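Local coordinates for protein transaminase (Bacillus megaterium, PDB 5G0A) that probably transfers amino groups between amines and carbonyl compounds with S selectivity, using pyridoxal-5'-phosphate as its cofactor, at residues L140-Y148 and T157-R165. Residues are numbered along the deposited sequence; the frame is centred on the assembly and turned at random.
Sequences LVVTREHDY and TVTRLRSYR. With PLP (pyridoxal-5'-phosphate), chain K.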
ATOM      1  N   LEU B 140     -11.799   2.202  -2.930  1.00 20.95           N
ATOM      2  CA  LEU B 140     -11.997   2.108  -1.500  1.00 22.68           C
ATOM      3  C   LEU B 140     -13.236   1.303  -1.119  1.00 22.46           C
ATOM      4  O   LEU B 140     -14.292   1.417  -1.741  1.00 22.28           O
ATOM      5  CB  LEU B 140     -12.067   3.497  -0.868  1.00 24.06           C
ATOM      6  CG  LEU B 140     -10.792   4.349  -0.926  1.00 26.01           C
ATOM      7  CD1 LEU B 140     -11.031   5.648  -0.178  1.00 25.04           C
ATOM      8  CD2 LEU B 140      -9.614   3.606  -0.296  1.00 26.74           C
ATOM      9  N   VAL B 141     -13.086   0.470  -0.095  1.00 20.77           N
ATOM     10  CA  VAL B 141     -14.250  -0.210   0.467  1.00 20.99           C
ATOM     11  C   VAL B 141     -14.315   0.153   1.954  1.00 22.31           C
ATOM     12  O   VAL B 141     -13.282   0.198   2.661  1.00 23.95           O
ATOM     13  CB  VAL B 141     -14.177  -1.755   0.280  1.00 20.89           C
ATOM     14  CG1 VAL B 141     -15.309  -2.435   1.060  1.00 22.33           C
ATOM     15  CG2 VAL B 141     -14.229  -2.133  -1.217  1.00 21.42           C
ATOM     16  N   VAL B 142     -15.525   0.422   2.424  1.00 21.12           N
ATOM     17  CA  VAL B 142     -15.774   0.789   3.816  1.00 21.85           C
ATOM     18  C   VAL B 142     -16.323  -0.426   4.545  1.00 22.88           C
ATOM     19  O   VAL B 142     -17.332  -1.022   4.117  1.00 25.35           O
ATOM     20  CB  VAL B 142     -16.810   1.936   3.893  1.00 23.03           C
ATOM     21  CG1 VAL B 142     -17.105   2.286   5.347  1.00 24.27           C
ATOM     22  CG2 VAL B 142     -16.305   3.142   3.124  1.00 22.61           C
ATOM     23  N   THR B 143     -15.645  -0.773   5.639  1.00 22.58           N
ATOM     24  CA  THR B 143     -16.101  -1.815   6.553  1.00 22.23           C
ATOM     25  C   THR B 143     -16.384  -1.194   7.934  1.00 22.89           C
ATOM     26  O   THR B 143     -16.358   0.044   8.085  1.00 25.83           O
ATOM     27  CB  THR B 143     -15.034  -2.913   6.648  1.00 21.97           C
ATOM     28  OG1 THR B 143     -15.600  -4.073   7.275  1.00 22.84           O
ATOM     29  CG2 THR B 143     -13.787  -2.399   7.433  1.00 22.39           C
ATOM     30  N   ARG B 144     -16.700  -2.020   8.932  1.00 23.45           N
ATOM     31  CA  ARG B 144     -16.945  -1.509  10.290  1.00 24.87           C
ATOM     32  C   ARG B 144     -16.044  -2.184  11.308  1.00 26.28           C
ATOM     33  O   ARG B 144     -15.704  -3.356  11.164  1.00 24.37           O
ATOM     34  CB  ARG B 144     -18.418  -1.693  10.729  1.00 26.05           C
ATOM     35  CG  ARG B 144     -19.444  -0.924   9.884  1.00 23.77           C
ATOM     36  CD  ARG B 144     -19.944  -1.731   8.676  1.00 24.14           C
ATOM     37  NE  ARG B 144     -20.302  -3.103   9.074  1.00 23.11           N
ATOM     38  CZ  ARG B 144     -21.417  -3.443   9.722  1.00 23.77           C
ATOM     39  NH1 ARG B 144     -22.329  -2.515  10.043  1.00 25.60           N
ATOM     40  NH2 ARG B 144     -21.622  -4.715  10.069  1.00 23.67           N
ATOM     41  N   GLU B 145     -15.710  -1.449  12.365  1.00 27.44           N
ATOM     42  CA  GLU B 145     -15.080  -2.026  13.552  1.00 27.83           C
ATOM     43  C   GLU B 145     -15.827  -3.304  13.963  1.00 28.91           C
ATOM     44  O   GLU B 145     -17.055  -3.310  13.993  1.00 27.92           O
ATOM     45  CB  GLU B 145     -15.084  -1.022  14.726  1.00 31.65           C
ATOM     46  CG  GLU B 145     -14.192  -1.507  15.869  1.00 36.17           C
ATOM     47  CD  GLU B 145     -14.320  -0.745  17.181  1.00 44.18           C
ATOM     48  OE1 GLU B 145     -15.338  -0.058  17.410  1.00 49.51           O
ATOM     49  OE2 GLU B 145     -13.379  -0.849  17.997  1.00 44.93           O
ATOM     50  N   HIS B 146     -15.060  -4.350  14.267  1.00 26.93           N
ATOM     51  CA  HIS B 146     -15.533  -5.675  14.693  1.00 26.82           C
ATOM     52  C   HIS B 146     -16.164  -6.553  13.611  1.00 26.21           C
ATOM     53  O   HIS B 146     -16.621  -7.664  13.930  1.00 26.57           O
ATOM     54  CB  HIS B 146     -16.484  -5.608  15.904  1.00 28.99           C
ATOM     55  CG  HIS B 146     -15.990  -4.746  17.026  1.00 31.81           C
ATOM     56  ND1 HIS B 146     -14.690  -4.779  17.481  1.00 35.09           N
ATOM     57  CD2 HIS B 146     -16.637  -3.844  17.802  1.00 33.04           C
ATOM     58  CE1 HIS B 146     -14.556  -3.927  18.487  1.00 33.31           C
ATOM     59  NE2 HIS B 146     -15.720  -3.349  18.700  1.00 37.02           N
ATOM     60  N   ASP B 147     -16.174  -6.105  12.354  1.00 23.16           N
ATOM     61  CA  ASP B 147     -16.687  -6.961  11.281  1.00 24.46           C
ATOM     62  C   ASP B 147     -15.717  -8.112  11.065  1.00 25.16           C
ATOM     63  O   ASP B 147     -14.503  -7.934  11.153  1.00 24.53           O
ATOM     64  CB  ASP B 147     -16.816  -6.217   9.945  1.00 23.22           C
ATOM     65  CG  ASP B 147     -18.161  -5.552   9.755  1.00 23.93           C
ATOM     66  OD1 ASP B 147     -18.929  -5.432  10.729  1.00 25.17           O
ATOM     67  OD2 ASP B 147     -18.472  -5.189   8.598  1.00 23.53           O
ATOM     68  N   TYR B 148     -16.287  -9.268  10.749  1.00 23.90           N
ATOM     69  CA  TYR B 148     -15.525 -10.416  10.249  1.00 24.15           C
ATOM     70  C   TYR B 148     -16.060 -10.762   8.863  1.00 23.87           C
ATOM     71  O   TYR B 148     -17.270 -10.983   8.696  1.00 24.36           O
ATOM     72  CB  TYR B 148     -15.633 -11.613  11.201  1.00 23.83           C
ATOM     73  CG  TYR B 148     -14.752 -12.759  10.713  1.00 24.30           C
ATOM     74  CD1 TYR B 148     -13.368 -12.721  10.933  1.00 25.86           C
ATOM     75  CD2 TYR B 148     -15.281 -13.817   9.971  1.00 25.86           C
ATOM     76  CE1 TYR B 148     -12.530 -13.716  10.441  1.00 27.93           C
ATOM     77  CE2 TYR B 148     -14.449 -14.849   9.491  1.00 25.80           C
ATOM     78  CZ  TYR B 148     -13.075 -14.776   9.729  1.00 27.18           C
ATOM     79  OH  TYR B 148     -12.219 -15.756   9.265  1.00 28.14           O
ATOM     80  N   THR B 157      -8.667  -7.669   4.677  1.00 22.26           N
ATOM     81  CA  THR B 157      -8.563  -6.196   4.712  1.00 23.47           C
ATOM     82  C   THR B 157      -9.829  -5.563   5.283  1.00 23.01           C
ATOM     83  O   THR B 157      -9.753  -4.508   5.903  1.00 24.33           O
ATOM     84  CB  THR B 157      -8.241  -5.540   3.342  1.00 23.90           C
ATOM     85  OG1 THR B 157      -9.346  -5.707   2.439  1.00 24.77           O
ATOM     86  CG2 THR B 157      -6.922  -6.122   2.736  1.00 25.07           C
ATOM     87  N   VAL B 158     -10.981  -6.205   5.068  1.00 22.07           N
ATOM     88  CA  VAL B 158     -12.243  -5.681   5.611  1.00 22.05           C
ATOM     89  C   VAL B 158     -12.670  -6.323   6.922  1.00 22.63           C
ATOM     90  O   VAL B 158     -13.710  -6.018   7.472  1.00 22.32           O
ATOM     91  CB  VAL B 158     -13.396  -5.679   4.585  1.00 22.12           C
ATOM     92  CG1 VAL B 158     -13.109  -4.653   3.484  1.00 22.16           C
ATOM     93  CG2 VAL B 158     -13.618  -7.064   3.971  1.00 21.22           C
ATOM     94  N   THR B 159     -11.827  -7.203   7.437  1.00 23.61           N
ATOM     95  CA  THR B 159     -12.066  -7.786   8.745  1.00 23.19           C
ATOM     96  C   THR B 159     -11.371  -6.911   9.776  1.00 24.73           C
ATOM     97  O   THR B 159     -10.147  -6.743   9.744  1.00 25.53           O
ATOM     98  CB  THR B 159     -11.522  -9.223   8.788  1.00 24.74           C
ATOM     99  OG1 THR B 159     -12.378 -10.052   7.990  1.00 23.78           O
ATOM    100  CG2 THR B 159     -11.511  -9.751  10.210  1.00 24.72           C
ATOM    101  N   ARG B 160     -12.165  -6.303  10.650  1.00 25.19           N
ATOM    102  CA  ARG B 160     -11.623  -5.452  11.717  1.00 27.96           C
ATOM    103  C   ARG B 160     -11.958  -6.044  13.091  1.00 28.50           C
ATOM    104  O   ARG B 160     -12.307  -5.348  14.037  1.00 29.24           O
ATOM    105  CB  ARG B 160     -12.121  -4.004  11.572  1.00 27.11           C
ATOM    106  CG  ARG B 160     -11.701  -3.301  10.291  1.00 28.29           C
ATOM    107  CD  ARG B 160     -10.193  -3.293  10.075  1.00 28.96           C
ATOM    108  NE  ARG B 160      -9.450  -3.157  11.323  1.00 29.85           N
ATOM    109  CZ  ARG B 160      -8.180  -3.521  11.499  1.00 30.24           C
ATOM    110  NH1 ARG B 160      -7.465  -4.011  10.492  1.00 28.73           N
ATOM    111  NH2 ARG B 160      -7.615  -3.394  12.692  1.00 31.24           N
ATOM    112  N   LEU B 161     -11.843  -7.362  13.174  1.00 29.53           N
ATOM    113  CA  LEU B 161     -12.024  -8.070  14.432  1.00 30.75           C
ATOM    114  C   LEU B 161     -10.628  -8.501  14.838  1.00 29.49           C
ATOM    115  O   LEU B 161     -10.060  -9.392  14.226  1.00 30.62           O
ATOM    116  CB  LEU B 161     -12.953  -9.282  14.230  1.00 30.85           C
ATOM    117  CG  LEU B 161     -13.388 -10.007  15.507  1.00 32.67           C
ATOM    118  CD1 LEU B 161     -14.181  -9.074  16.405  1.00 32.68           C
ATOM    119  CD2 LEU B 161     -14.205 -11.239  15.154  1.00 31.91           C
ATOM    120  N   ARG B 162     -10.077  -7.836  15.860  1.00 29.94           N
ATOM    121  CA  ARG B 162      -8.647  -7.910  16.201  1.00 31.42           C
ATOM    122  C   ARG B 162      -8.126  -9.329  16.421  1.00 30.98           C
ATOM    123  O   ARG B 162      -6.989  -9.654  16.060  1.00 31.08           O
ATOM    124  CB  ARG B 162      -8.399  -7.095  17.476  1.00 31.68           C
ATOM    125  CG  ARG B 162      -6.943  -6.850  17.792  1.00 33.52           C
ATOM    126  CD  ARG B 162      -6.837  -5.963  19.018  1.00 32.34           C
ATOM    127  NE  ARG B 162      -5.445  -5.763  19.409  1.00 35.37           N
ATOM    128  CZ  ARG B 162      -5.053  -5.482  20.649  1.00 38.58           C
ATOM    129  NH1 ARG B 162      -5.952  -5.412  21.638  1.00 37.82           N
ATOM    130  NH2 ARG B 162      -3.757  -5.290  20.904  1.00 39.35           N
ATOM    131  N   SER B 163      -8.980 -10.163  17.006  1.00 30.68           N
ATOM    132  CA  SER B 163      -8.620 -11.499  17.448  1.00 30.70           C
ATOM    133  C   SER B 163      -8.763 -12.565  16.369  1.00 31.32           C
ATOM    134  O   SER B 163      -8.528 -13.742  16.628  1.00 31.66           O
ATOM    135  CB  SER B 163      -9.491 -11.897  18.657  1.00 32.30           C
ATOM    136  OG  SER B 163     -10.880 -11.714  18.390  1.00 33.24           O
ATOM    137  N   TYR B 164      -9.136 -12.156  15.160  1.00 30.67           N
ATOM    138  CA  TYR B 164      -9.383 -13.118  14.102  1.00 29.92           C
ATOM    139  C   TYR B 164      -8.694 -12.759  12.790  1.00 30.96           C
ATOM    140  O   TYR B 164      -9.187 -13.102  11.718  1.00 34.00           O
ATOM    141  CB  TYR B 164     -10.901 -13.323  13.922  1.00 31.95           C
ATOM    142  CG  TYR B 164     -11.451 -14.277  14.955  1.00 33.21           C
ATOM    143  CD1 TYR B 164     -11.444 -15.655  14.723  1.00 35.26           C
ATOM    144  CD2 TYR B 164     -11.935 -13.813  16.175  1.00 31.50           C
ATOM    145  CE1 TYR B 164     -11.923 -16.539  15.674  1.00 36.05           C
ATOM    146  CE2 TYR B 164     -12.426 -14.697  17.129  1.00 33.96           C
ATOM    147  CZ  TYR B 164     -12.405 -16.052  16.872  1.00 36.54           C
ATOM    148  OH  TYR B 164     -12.878 -16.947  17.803  1.00 42.92           O
ATOM    149  N   ARG B 165      -7.525 -12.122  12.875  1.00 28.99           N
ATOM    150  CA  ARG B 165      -6.823 -11.693  11.675  1.00 27.82           C
ATOM    151  C   ARG B 165      -5.552 -12.506  11.386  1.00 27.97           C
ATOM    152  O   ARG B 165      -4.599 -11.997  10.803  1.00 27.60           O
ATOM    153  CB  ARG B 165      -6.527 -10.188  11.765  1.00 28.51           C
ATOM    154  CG  ARG B 165      -7.763  -9.302  11.622  1.00 31.37           C
ATOM    155  CD  ARG B 165      -7.424  -7.820  11.828  1.00 31.69           C
ATOM    156  NE  ARG B 165      -6.248  -7.423  11.052  1.00 33.02           N
ATOM    157  CZ  ARG B 165      -6.241  -7.226   9.734  1.00 33.30           C
ATOM    158  NH1 ARG B 165      -7.364  -7.324   9.041  1.00 30.32           N
ATOM    159  NH2 ARG B 165      -5.105  -6.902   9.118  1.00 33.44           N
TER
HETATM  160  N1  PLP K1298     -18.054 -13.720   6.359  1.00 22.01           N
HETATM  161  C2  PLP K1298     -18.732 -13.969   7.505  1.00 23.29           C
HETATM  162  C2A PLP K1298     -19.757 -12.974   8.006  1.00 24.59           C
HETATM  163  C3  PLP K1298     -18.528 -15.250   8.220  1.00 25.42           C
HETATM  164  O3  PLP K1298     -19.207 -15.562   9.333  1.00 27.98           O
HETATM  165  C4  PLP K1298     -17.548 -16.208   7.685  1.00 25.67           C
HETATM  166  C4A PLP K1298     -17.339 -17.559   8.370  1.00 30.20           C
HETATM  167  C5  PLP K1298     -16.844 -15.783   6.451  1.00 23.64           C
HETATM  168  C6  PLP K1298     -17.119 -14.553   5.873  1.00 23.42           C
HETATM  169  C5A PLP K1298     -15.755 -16.635   5.815  1.00 24.74           C
HETATM  170  O4P PLP K1298     -16.201 -17.906   5.392  1.00 24.58           O
HETATM  171  P   PLP K1298     -15.091 -19.078   5.265  1.00 23.59           P
HETATM  172  O1P PLP K1298     -15.922 -20.152   4.616  1.00 23.94           O
HETATM  173  O2P PLP K1298     -13.927 -18.589   4.421  1.00 23.11           O
HETATM  174  O3P PLP K1298     -14.680 -19.400   6.676  1.00 23.96           O
HETATM  175  O   HOH W   1     -12.015  -6.138  17.263  1.00 37.67           O
HETATM  176  O   HOH W   2      -9.588 -16.098  10.740  1.00 28.04           O
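Two backbone hydrogen bonds tie the chain just beyond strand 140-144 to segment 157-165: His146 N gives its hydrogen to Arg160 O at 2.9 Å, and Arg160 N reaches Asp147 O, also at 2.9 Å. Both are bent, and His146 N sits well above the carbonyl plane of Arg160. Asp147 N to Arg144 O closes the type II turn from Arg144 to Asp147, which Arg144 NE also spans with a nearly straight (174°), salt-bridging hydrogen bond to Asp147 OD2. Gln240 NE2 bonds OD1, and His149 NE2 also reaches OD2. Nearer the strand, a chi1 of -166° turns the Thr143 hydroxyl beside its own carbonyl carbon, where OG1 donates to an in-plane lone pair of Val158 O at 2.7 Å; its methyl CG2 meets Arg160 CG. The Arg160 chain, bent at chi2 and chi3, leads away, and its NH2 hydrogen-bonds Asn225 OD1 of the second subunit. In this class-III aminotransferase the strand lies within the mixed seven-stranded sheet of the large domain of fold type I PLP enzymes, and the segment after it delivers Tyr148 to pyridoxal-5'-phosphate. The Tyr148 ring brings its CE2 edge to PLP C4 at 3.8 Å. At the opposite, CD1-CE1, edge, Thr159 CG2 comes obliquely to within 3.6 Å of CD1, and the Tyr164 side chain crosses at about a right angle, its CB 3.9 Å from Tyr148 CE1. A water donates to both Tyr148 OH and Tyr164 O, and Val328 of the third subunit packs against both tyrosines.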